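NADPH-ferredoxin reductase FprA (Mycobacterium tuberculosis, PDB 1LQT) transfers electrons between NADPH and ferredoxin through a bound FAD, and may supply electrons to P450 systems. Local coordinates at residues V53-H57 with D161-I165; A174-D180 with H437-K443. All coordinates share one frame; numbering follows the deposited sequence.

Contact 1: V53-H57 with D161-I165; sequences VAPDH and DVARI. With FAD (flavin-adenine dinucleotide), chain H.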
ATOM      1  N   VAL A  53      -3.942  -1.922   4.367  1.00  8.59           N
ATOM      2  CA  VAL A  53      -3.944  -2.792   5.515  1.00  8.64           C
ATOM      3  C   VAL A  53      -5.164  -3.697   5.428  1.00  8.40           C
ATOM      4  O   VAL A  53      -6.288  -3.246   5.179  1.00  8.45           O
ATOM      5  CB  VAL A  53      -3.925  -1.985   6.832  1.00  8.91           C
ATOM      6  CG1 VAL A  53      -4.023  -2.916   8.014  1.00  9.85           C
ATOM      7  CG2 VAL A  53      -2.675  -1.123   6.937  1.00  9.38           C
ATOM      8  N   ALA A  54      -4.953  -4.989   5.629  1.00  8.26           N
ATOM      9  CA  ALA A  54      -5.991  -5.958   5.434  1.00  8.27           C
ATOM     10  C   ALA A  54      -7.152  -5.775   6.404  1.00  8.61           C
ATOM     11  O   ALA A  54      -6.959  -5.325   7.530  1.00  8.68           O
ATOM     12  CB  ALA A  54      -5.405  -7.342   5.588  1.00  8.57           C
ATOM     13  N   PRO A  55      -8.351  -6.166   5.980  1.00  8.79           N
ATOM     14  CA  PRO A  55      -9.523  -5.993   6.861  1.00  9.07           C
ATOM     15  C   PRO A  55      -9.471  -6.859   8.125  1.00  9.40           C
ATOM     16  O   PRO A  55     -10.153  -6.563   9.077  1.00 10.14           O
ATOM     17  CB  PRO A  55     -10.695  -6.318   5.937  1.00  9.74           C
ATOM     18  CG  PRO A  55     -10.119  -7.207   4.911  1.00  9.53           C
ATOM     19  CD  PRO A  55      -8.728  -6.649   4.640  1.00  8.97           C
ATOM     20  N   ASP A  56      -8.679  -7.931   8.096  1.00  9.96           N
ATOM     21  CA  ASP A  56      -8.442  -8.737   9.289  1.00 10.81           C
ATOM     22  C   ASP A  56      -7.228  -8.273  10.074  1.00 11.47           C
ATOM     23  O   ASP A  56      -6.775  -8.962  10.987  1.00 12.90           O
ATOM     24  CB  ASP A  56      -8.380 -10.229   8.950  1.00 10.83           C
ATOM     25  CG  ASP A  56      -7.223 -10.591   8.061  1.00 11.31           C
ATOM     26  OD1 ASP A  56      -6.674  -9.688   7.378  1.00 11.23           O
ATOM     27  OD2 ASP A  56      -6.843 -11.785   7.992  1.00 14.34           O
ATOM     28  N   HIS A  57      -6.727  -7.066   9.773  1.00 11.55           N
ATOM     29  CA  HIS A  57      -5.635  -6.438  10.531  1.00 11.89           C
ATOM     30  C   HIS A  57      -6.133  -5.083  11.111  1.00 12.06           C
ATOM     31  O   HIS A  57      -5.506  -4.034  10.917  1.00 12.23           O
ATOM     32  CB  HIS A  57      -4.386  -6.194   9.650  1.00 12.05           C
ATOM     33  CG  HIS A  57      -3.553  -7.418   9.400  1.00 12.19           C
ATOM     34  ND1 HIS A  57      -2.710  -7.532   8.328  1.00 12.83           N
ATOM     35  CD2 HIS A  57      -3.302  -8.499  10.175  1.00 15.65           C
ATOM     36  CE1 HIS A  57      -2.080  -8.690   8.374  1.00 13.48           C
ATOM     37  NE2 HIS A  57      -2.445  -9.314   9.475  1.00 14.48           N
ATOM     38  N   ASP A 161      -1.353 -11.408   2.843  1.00  9.02           N
ATOM     39  CA  ASP A 161      -2.671 -10.799   2.955  1.00  9.04           C
ATOM     40  C   ASP A 161      -3.602 -11.369   1.879  1.00  9.04           C
ATOM     41  O   ASP A 161      -4.743 -11.736   2.155  1.00  9.17           O
ATOM     42  CB  ASP A 161      -2.607  -9.286   2.777  1.00  9.26           C
ATOM     43  CG  ASP A 161      -2.078  -8.510   3.968  1.00  9.21           C
ATOM     44  OD1 ASP A 161      -1.809  -9.095   5.018  1.00 10.17           O
ATOM     45  OD2 ASP A 161      -1.977  -7.267   3.859  1.00 10.22           O
ATOM     46  N   VAL A 162      -3.128 -11.428   0.634  1.00  9.01           N
ATOM     47  CA  VAL A 162      -3.960 -11.925  -0.447  1.00  9.02           C
ATOM     48  C   VAL A 162      -4.409 -13.344  -0.158  1.00  9.20           C
ATOM     49  O   VAL A 162      -5.581 -13.690  -0.292  1.00  9.46           O
ATOM     50  CB  VAL A 162      -3.213 -11.844  -1.767  1.00  9.67           C
ATOM     51  CG1 VAL A 162      -3.927 -12.557  -2.875  1.00  9.74           C
ATOM     52  CG2 VAL A 162      -2.956 -10.387  -2.166  1.00 10.46           C
ATOM     53  N   ALA A 163      -3.469 -14.183   0.253  1.00 10.13           N
ATOM     54  CA  ALA A 163      -3.780 -15.581   0.495  1.00 10.59           C
ATOM     55  C   ALA A 163      -4.771 -15.722   1.659  1.00 10.55           C
ATOM     56  O   ALA A 163      -5.691 -16.521   1.604  1.00 10.78           O
ATOM     57  CB  ALA A 163      -2.517 -16.329   0.772  1.00 11.35           C
ATOM     58  N   ARG A 164      -4.578 -14.935   2.712  1.00 10.61           N
ATOM     59  CA  ARG A 164      -5.515 -14.959   3.844  1.00 11.41           C
ATOM     60  C   ARG A 164      -6.912 -14.586   3.428  1.00 11.13           C
ATOM     61  O   ARG A 164      -7.877 -15.219   3.837  1.00 12.34           O
ATOM     62  CB  ARG A 164      -5.117 -14.016   4.960  1.00 12.30           C
ATOM     63  CG  ARG A 164      -3.949 -14.417   5.780  1.00 12.99           C
ATOM     64  CD  ARG A 164      -3.920 -13.793   7.227  1.00 11.36           C
ATOM     65  NE  ARG A 164      -4.300 -12.391   7.159  1.00 11.01           N
ATOM     66  CZ  ARG A 164      -3.548 -11.447   6.591  1.00 10.44           C
ATOM     67  NH1 ARG A 164      -2.296 -11.680   6.253  1.00 11.41           N
ATOM     68  NH2 ARG A 164      -4.102 -10.264   6.406  1.00 10.19           N
ATOM     69  N   ILE A 165      -7.044 -13.514   2.672  1.00 10.84           N
ATOM     70  CA  ILE A 165      -8.384 -13.104   2.290  1.00 10.75           C
ATOM     71  C   ILE A 165      -9.053 -14.134   1.402  1.00 10.43           C
ATOM     72  O   ILE A 165     -10.249 -14.396   1.535  1.00 11.22           O
ATOM     73  CB  ILE A 165      -8.348 -11.693   1.681  1.00 11.31           C
ATOM     74  CG1 ILE A 165      -7.850 -10.665   2.734  1.00 12.75           C
ATOM     75  CG2 ILE A 165      -9.669 -11.345   1.093  1.00 13.17           C
ATOM     76  CD1 ILE A 165      -8.561 -10.639   4.021  1.00 13.79           C
TER
HETATM   77  PA  FAD H2457       0.062   5.812   1.021  1.00  8.02           P
HETATM   78  O1A FAD H2457      -0.132   5.008  -0.201  1.00  8.20           O
HETATM   79  O2A FAD H2457      -0.379   5.282   2.336  1.00  7.84           O
HETATM   80  O5B FAD H2457      -0.674   7.220   0.832  1.00  7.94           O
HETATM   81  C5B FAD H2457      -0.594   7.905  -0.424  1.00  7.87           C
HETATM   82  C4B FAD H2457      -1.803   8.830  -0.488  1.00  7.90           C
HETATM   83  O4B FAD H2457      -1.588   9.724  -1.577  1.00  8.01           O
HETATM   84  C3B FAD H2457      -3.129   8.109  -0.757  1.00  8.20           C
HETATM   85  O3B FAD H2457      -4.150   8.525   0.121  1.00  8.05           O
HETATM   86  C2B FAD H2457      -3.411   8.457  -2.194  1.00  8.02           C
HETATM   87  O2B FAD H2457      -4.764   8.407  -2.584  1.00  7.90           O
HETATM   88  C1B FAD H2457      -2.798   9.859  -2.297  1.00  7.97           C
HETATM   89  N9A FAD H2457      -2.477  10.289  -3.651  1.00  8.30           N
HETATM   90  C8A FAD H2457      -1.789   9.567  -4.589  1.00  8.30           C
HETATM   91  N7A FAD H2457      -1.641  10.240  -5.724  1.00  9.15           N
HETATM   92  C5A FAD H2457      -2.297  11.438  -5.513  0.50  8.27           C
HETATM   93  C6A FAD H2457      -2.492  12.542  -6.345  1.00  9.63           C
HETATM   94  N6A FAD H2457      -2.001  12.644  -7.570  1.00 10.73           N
HETATM   95  N1A FAD H2457      -3.187  13.590  -5.821  1.00  9.12           N
HETATM   96  C2A FAD H2457      -3.645  13.521  -4.542  1.00  8.79           C
HETATM   97  N3A FAD H2457      -3.488  12.498  -3.692  1.00  8.93           N
HETATM   98  C4A FAD H2457      -2.807  11.479  -4.225  0.50  8.33           C
HETATM   99  N1  FAD H2457       2.171  -1.372   7.258  1.00 10.26           N
HETATM  100  C2  FAD H2457       2.016  -1.735   8.563  1.00 10.74           C
HETATM  101  O2  FAD H2457       2.645  -1.187   9.447  1.00 11.76           O
HETATM  102  N3  FAD H2457       1.141  -2.765   8.870  1.00 11.52           N
HETATM  103  C4  FAD H2457       0.351  -3.395   7.953  1.00 10.61           C
HETATM  104  O4  FAD H2457      -0.448  -4.293   8.302  1.00 12.30           O
HETATM  105  C4X FAD H2457       0.478  -2.981   6.623  0.50  9.92           C
HETATM  106  N5  FAD H2457      -0.301  -3.548   5.638  1.00 10.25           N
HETATM  107  C5X FAD H2457      -0.137  -3.161   4.334  0.50  9.73           C
HETATM  108  C6  FAD H2457      -0.890  -3.744   3.345  1.00  9.61           C
HETATM  109  C7  FAD H2457      -0.709  -3.443   2.006  1.00  9.98           C
HETATM  110  C7M FAD H2457      -1.571  -4.093   0.959  1.00 10.88           C
HETATM  111  C8  FAD H2457       0.253  -2.484   1.668  1.00  9.28           C
HETATM  112  C8M FAD H2457       0.510  -2.133   0.228  1.00 10.11           C
HETATM  113  C9  FAD H2457       1.010  -1.865   2.661  1.00  9.60           C
HETATM  114  C9A FAD H2457       0.830  -2.190   3.998  1.00  9.46           C
HETATM  115  N10 FAD H2457       1.594  -1.598   5.009  1.00  9.41           N
HETATM  116  C10 FAD H2457       1.405  -1.971   6.317  1.00  9.50           C
HETATM  117  C1' FAD H2457       2.589  -0.526   4.717  1.00  9.49           C
HETATM  118  C2' FAD H2457       1.942   0.858   4.745  1.00  9.15           C
HETATM  119  O2' FAD H2457       0.744   0.797   4.013  1.00  9.52           O
HETATM  120  C3' FAD H2457       2.899   1.890   4.120  1.00  8.77           C
HETATM  121  O3' FAD H2457       4.105   1.983   4.873  1.00  9.65           O
HETATM  122  C4' FAD H2457       2.386   3.330   4.100  1.00  8.31           C
HETATM  123  O4' FAD H2457       0.976   3.379   3.900  1.00  8.62           O
HETATM  124  C5' FAD H2457       3.095   4.136   3.011  1.00  8.25           C
HETATM  125  O5' FAD H2457       2.692   5.494   3.230  1.00  7.96           O
HETATM  126  P   FAD H2457       2.698   6.624   2.117  1.00  8.33           P
HETATM  127  O1P FAD H2457       2.229   7.832   2.834  1.00  8.04           O
HETATM  128  O2P FAD H2457       3.992   6.711   1.375  1.00  8.59           O
HETATM  129  O3P FAD H2457       1.642   6.172   1.024  1.00  7.88           O
HETATM  130  O   HOH W   1      -2.194  -5.840   6.178  1.00  9.89           O
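Arg164 NH2 donates to two carboxylates at once, to Asp56 OD1 at 2.8 Å and to Asp161 OD1 at 2.9 Å. Asp56 is taken side-on, since Arg164 NE also binds Asp56 OD2 at 2.7 Å. These two bonds to Asp56 are nearly straight, and the two flat groups are only 22° apart. Asp56 CG stands between the backbone N and the carbonyl carbon (chi1 64°), which turns its carboxylate toward the helix 157-167. Asp161 is gripped end-on. Arg164 NH1 reaches the anti lone pair of Asp161 OD1, while NH2 comes from above the carboxylate plane. His57 covers one face of the guanidinium, with its CE1 3.2 Å from Arg164 NH2. The planes are 37° apart, so this is not a parallel stack. His57 NE2 is bonded to Glu214. At the ring edge, in its plane, ND1 shares a water with Ala54 N and Asp161 OD2; the water lies 2.7 Å from Asp161 OD2. Pro55 CG meets Ile165 CD1 tip to tip at 3.9 Å.

The loop also forms a type I beta turn, Ala54 to His57. The helix follows a glycine-rich turn consistent with a Rossmann-type NADP-binding site. Asp161 OD2 lies 3.7 Å from FAD C6, and Val53 CG2 packs near flavin N5. His57 and Asp161 also touch the bound NADP derivative; Asp56 is in neither pocket. Arg164 thus ties Asp56 to Asp161, joins the 53-57 loop to helix 157-167 beside the flavin, and probably helps hold the Asp161 carboxylate in place from the second shell.

Contact 2: A174-D180 with H437-K443; sequences ARTDIAD and HGRPRVK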
ATOM      1  N   ALA A 174     -16.909 -11.598   7.441  1.00 11.39           N
ATOM      2  CA  ALA A 174     -18.148 -10.832   7.526  1.00 11.90           C
ATOM      3  C   ALA A 174     -18.197  -9.902   8.719  1.00 11.65           C
ATOM      4  O   ALA A 174     -19.058  -9.036   8.770  1.00 13.07           O
ATOM      5  CB  ALA A 174     -19.371 -11.783   7.502  1.00 12.80           C
ATOM      6  N   ARG A 175     -17.300 -10.062   9.687  1.00 11.25           N
ATOM      7  CA  ARG A 175     -17.231  -9.204  10.864  1.00 11.83           C
ATOM      8  C   ARG A 175     -16.132  -8.145  10.731  1.00 11.47           C
ATOM      9  O   ARG A 175     -15.825  -7.457  11.695  1.00 13.26           O
ATOM     10  CB  ARG A 175     -17.038 -10.027  12.140  1.00 12.05           C
ATOM     11  CG  ARG A 175     -18.126 -11.063  12.358  1.00 13.16           C
ATOM     12  CD  ARG A 175     -19.514 -10.490  12.417  1.00 13.37           C
ATOM     13  NE  ARG A 175     -20.493 -11.550  12.667  1.00 14.41           N
ATOM     14  CZ  ARG A 175     -21.751 -11.346  13.008  1.00 14.51           C
ATOM     15  NH1 ARG A 175     -22.239 -10.129  13.132  1.00 16.06           N
ATOM     16  NH2 ARG A 175     -22.531 -12.387  13.237  1.00 16.63           N
ATOM     17  N   THR A 176     -15.569  -8.000   9.540  1.00 10.69           N
ATOM     18  CA  THR A 176     -14.521  -7.021   9.282  1.00 10.05           C
ATOM     19  C   THR A 176     -15.080  -5.916   8.389  1.00 10.05           C
ATOM     20  O   THR A 176     -16.202  -6.011   7.885  1.00 10.29           O
ATOM     21  CB  THR A 176     -13.287  -7.636   8.563  1.00 10.23           C
ATOM     22  OG1 THR A 176     -13.613  -7.915   7.187  1.00  9.86           O
ATOM     23  CG2 THR A 176     -12.779  -8.891   9.253  1.00 10.54           C
ATOM     24  N   ASP A 177     -14.255  -4.916   8.123  1.00  9.35           N
ATOM     25  CA  ASP A 177     -14.615  -3.839   7.218  1.00  9.09           C
ATOM     26  C   ASP A 177     -14.283  -4.128   5.773  1.00  8.86           C
ATOM     27  O   ASP A 177     -14.248  -3.214   4.956  1.00  9.22           O
ATOM     28  CB  ASP A 177     -14.007  -2.507   7.685  1.00  9.62           C
ATOM     29  CG  ASP A 177     -12.534  -2.422   7.540  1.00  9.32           C
ATOM     30  OD1 ASP A 177     -11.889  -3.359   7.015  1.00  9.35           O
ATOM     31  OD2 ASP A 177     -11.973  -1.352   7.925  1.00 10.38           O
ATOM     32  N   ILE A 178     -14.123  -5.394   5.420  1.00  9.05           N
ATOM     33  CA  ILE A 178     -13.951  -5.790   4.028  1.00  8.98           C
ATOM     34  C   ILE A 178     -15.094  -5.238   3.184  1.00  9.08           C
ATOM     35  O   ILE A 178     -16.240  -5.121   3.641  1.00  9.37           O
ATOM     36  CB  ILE A 178     -13.879  -7.341   3.929  1.00  9.22           C
ATOM     37  CG1 ILE A 178     -13.356  -7.791   2.566  1.00  9.44           C
ATOM     38  CG2 ILE A 178     -15.233  -7.971   4.281  1.00  9.99           C
ATOM     39  CD1 ILE A 178     -13.015  -9.271   2.530  1.00 11.15           C
ATOM     40  N   ALA A 179     -14.808  -4.946   1.923  1.00  9.27           N
ATOM     41  CA  ALA A 179     -15.830  -4.496   1.006  1.00  9.60           C
ATOM     42  C   ALA A 179     -16.957  -5.522   0.898  1.00 10.32           C
ATOM     43  O   ALA A 179     -16.714  -6.724   0.721  1.00 10.69           O
ATOM     44  CB  ALA A 179     -15.232  -4.308  -0.360  1.00 10.37           C
ATOM     45  N   ASP A 180     -18.192  -5.042   0.878  1.00 10.74           N
ATOM     46  CA  ASP A 180     -19.325  -5.936   0.717  1.00 11.13           C
ATOM     47  C   ASP A 180     -19.244  -6.708  -0.596  1.00 11.44           C
ATOM     48  O   ASP A 180     -19.610  -7.892  -0.627  1.00 12.05           O
ATOM     49  CB  ASP A 180     -20.639  -5.182   0.783  1.00 11.59           C
ATOM     50  CG  ASP A 180     -21.127  -4.938   2.179  1.00 12.39           C
ATOM     51  OD1 ASP A 180     -20.614  -5.543   3.136  1.00 15.51           O
ATOM     52  OD2 ASP A 180     -22.127  -4.196   2.337  1.00 14.39           O
ATOM     53  N   HIS A 437     -23.777  -4.625  12.778  1.00 12.84           N
ATOM     54  CA  HIS A 437     -23.485  -5.910  12.188  1.00 13.68           C
ATOM     55  C   HIS A 437     -22.180  -6.512  12.662  1.00 13.06           C
ATOM     56  O   HIS A 437     -21.677  -7.484  12.109  1.00 14.18           O
ATOM     57  CB  HIS A 437     -23.491  -5.771  10.664  1.00 15.00           C
ATOM     58  CG  HIS A 437     -24.794  -5.261  10.156  1.00 16.40           C
ATOM     59  ND1 HIS A 437     -25.982  -5.923  10.373  1.00 20.56           N
ATOM     60  CD2 HIS A 437     -25.114  -4.117   9.514  1.00 20.17           C
ATOM     61  CE1 HIS A 437     -26.971  -5.234   9.840  1.00 22.39           C
ATOM     62  NE2 HIS A 437     -26.472  -4.137   9.307  1.00 22.21           N
ATOM     63  N   GLY A 438     -21.632  -5.933  13.721  1.00 12.13           N
ATOM     64  CA  GLY A 438     -20.401  -6.421  14.299  1.00 12.30           C
ATOM     65  C   GLY A 438     -19.141  -6.036  13.571  1.00 11.74           C
ATOM     66  O   GLY A 438     -18.112  -6.610  13.840  1.00 14.11           O
ATOM     67  N   ARG A 439     -19.226  -5.071  12.671  1.00 10.99           N
ATOM     68  CA  ARG A 439     -18.116  -4.658  11.832  1.00 10.72           C
ATOM     69  C   ARG A 439     -17.650  -3.268  12.222  1.00 10.12           C
ATOM     70  O   ARG A 439     -18.475  -2.455  12.650  1.00 10.89           O
ATOM     71  CB  ARG A 439     -18.555  -4.645  10.367  1.00 11.16           C
ATOM     72  CG  ARG A 439     -19.156  -5.967   9.907  1.00 11.03           C
ATOM     73  CD  ARG A 439     -19.882  -5.904   8.603  1.00 11.80           C
ATOM     74  NE  ARG A 439     -18.980  -5.758   7.471  1.00 11.05           N
ATOM     75  CZ  ARG A 439     -19.376  -5.724   6.202  1.00 11.42           C
ATOM     76  NH1 ARG A 439     -20.656  -5.779   5.863  1.00 12.24           N
ATOM     77  NH2 ARG A 439     -18.490  -5.574   5.230  1.00 12.63           N
ATOM     78  N   PRO A 440     -16.374  -2.930  12.039  1.00  9.92           N
ATOM     79  CA  PRO A 440     -15.954  -1.568  12.373  1.00 10.00           C
ATOM     80  C   PRO A 440     -16.640  -0.510  11.508  1.00  9.33           C
ATOM     81  O   PRO A 440     -16.918   0.583  11.975  1.00  9.82           O
ATOM     82  CB  PRO A 440     -14.429  -1.602  12.155  1.00 10.43           C
ATOM     83  CG  PRO A 440     -14.072  -3.043  12.306  1.00 12.04           C
ATOM     84  CD  PRO A 440     -15.210  -3.804  11.768  1.00 10.33           C
ATOM     85  N   ARG A 441     -16.854  -0.865  10.253  1.00  9.31           N
ATOM     86  CA  ARG A 441     -17.523   0.018   9.322  1.00  9.10           C
ATOM     87  C   ARG A 441     -17.925  -0.799   8.103  1.00  8.96           C
ATOM     88  O   ARG A 441     -17.418  -1.904   7.893  1.00  9.34           O
ATOM     89  CB  ARG A 441     -16.639   1.192   8.888  1.00  9.09           C
ATOM     90  CG  ARG A 441     -15.461   0.794   8.045  1.00  9.87           C
ATOM     91  CD  ARG A 441     -14.590   1.976   7.608  1.00 11.00           C
ATOM     92  NE  ARG A 441     -14.018   2.693   8.742  1.00 10.71           N
ATOM     93  CZ  ARG A 441     -14.185   3.999   9.048  1.00 11.46           C
ATOM     94  NH1 ARG A 441     -14.903   4.847   8.301  1.00 11.31           N
ATOM     95  NH2 ARG A 441     -13.605   4.468  10.135  1.00 13.03           N
ATOM     96  N   VAL A 442     -18.824  -0.226   7.305  1.00  9.01           N
ATOM     97  CA  VAL A 442     -19.080  -0.712   5.944  1.00  9.06           C
ATOM     98  C   VAL A 442     -18.749   0.446   5.059  1.00  9.29           C
ATOM     99  O   VAL A 442     -19.347   1.503   5.166  1.00  9.22           O
ATOM    100  CB  VAL A 442     -20.528  -1.201   5.719  1.00 10.14           C
ATOM    101  CG1 VAL A 442     -20.693  -1.675   4.308  1.00 10.97           C
ATOM    102  CG2 VAL A 442     -20.906  -2.261   6.706  1.00 12.49           C
ATOM    103  N   LYS A 443     -17.763   0.262   4.200  1.00  9.07           N
ATOM    104  CA  LYS A 443     -17.266   1.328   3.370  1.00  8.74           C
ATOM    105  C   LYS A 443     -18.127   1.601   2.167  1.00  9.01           C
ATOM    106  O   LYS A 443     -18.676   0.711   1.545  1.00  9.82           O
ATOM    107  CB  LYS A 443     -15.853   1.002   2.903  1.00  8.92           C
ATOM    108  CG  LYS A 443     -14.823   1.019   3.997  1.00  9.53           C
ATOM    109  CD  LYS A 443     -13.469   0.610   3.464  1.00 10.37           C
ATOM    110  CE  LYS A 443     -12.428   0.633   4.529  1.00 10.49           C
ATOM    111  NZ  LYS A 443     -11.112   0.081   4.000  1.00 10.30           N
TER
HETATM  112  O   HOH W   2     -21.719  -9.129   9.627  1.00 24.82           O
HETATM  113  O   HOH W   3     -10.123   0.254   6.686  1.00 10.07           O
HETATM  114  O   HOH W   4     -12.009  -2.466   3.580  1.00 10.84           O
HETATM  115  O   HOH W   5     -16.561  -2.264   3.839  1.00 11.07           O
HETATM  116  O   HOH W   6     -12.298   0.727   9.677  1.00 12.38           O
HETATM  117  O   HOH W   7     -18.609  -2.154   0.999  1.00 13.04           O
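This is a loop-to-loop contact, made mostly of polar bonds, at the partly buried edge of the fold. It joins the loop before helix 180-186 to the segment that follows helix 420-434, near the C-terminal end. That helix ends in a Schellman motif, with Gly438 at positive phi. An ST turn shapes the facing loop: Thr176 OG1 accepts from Ile178 N and also bonds to Leu173 O.

Arg439 carries the contact. Its chain bends at chi3 (72°), and the guanidinium enters the curve of 174-180 edge first. Arg439 NE donates to Thr176 O at 2.8 Å, nearly in line with the carbonyl bond. Arg439 NH1 and NH2 both hold Asp180 OD1, end-on, with Arg439 NH1 2.7 Å from Asp180 OD1 on its syn lone pair. Val442 CG2 covers one face of this group.

Asp177 lies alongside Arg441, pointing the same way, with Asp177 CB 3.6 Å from Arg441 CG. Its acid group reaches the basic chains through water. One water links OD2 to Lys443 NZ, and another links OD2 to Arg441 NE. Arg441 has its direct salt bridges with Asp427 and Glu430, while Lys443 NZ bonds Arg50 O and Asn133 O. Arg441 O is buried without a polar partner and meets Asp177 CA in a CH...O contact. At the outer end, Arg175 NH1 donates to His437 O at 2.9 Å, from above the carbonyl plane.

Contact 1 is buried beside the flavin and the bound nucleotide, whereas contact 2 is partly buried, farther from the chain centre, and ends in exposed residues. Their centres lie 13 Å apart, and they touch through the loop of contact 1: Pro55 packs on Thr176, Asp177 and Ile178. Ile165 on helix 157-167 also packs on Ile178. Each contact turns on one arginine. Arg164 is held by two carboxylates, and one of these acids also touches both bound groups. Arg439 is held by one carboxylate and a backbone carbonyl, far from either site. One water spans contact 1, while six line contact 2.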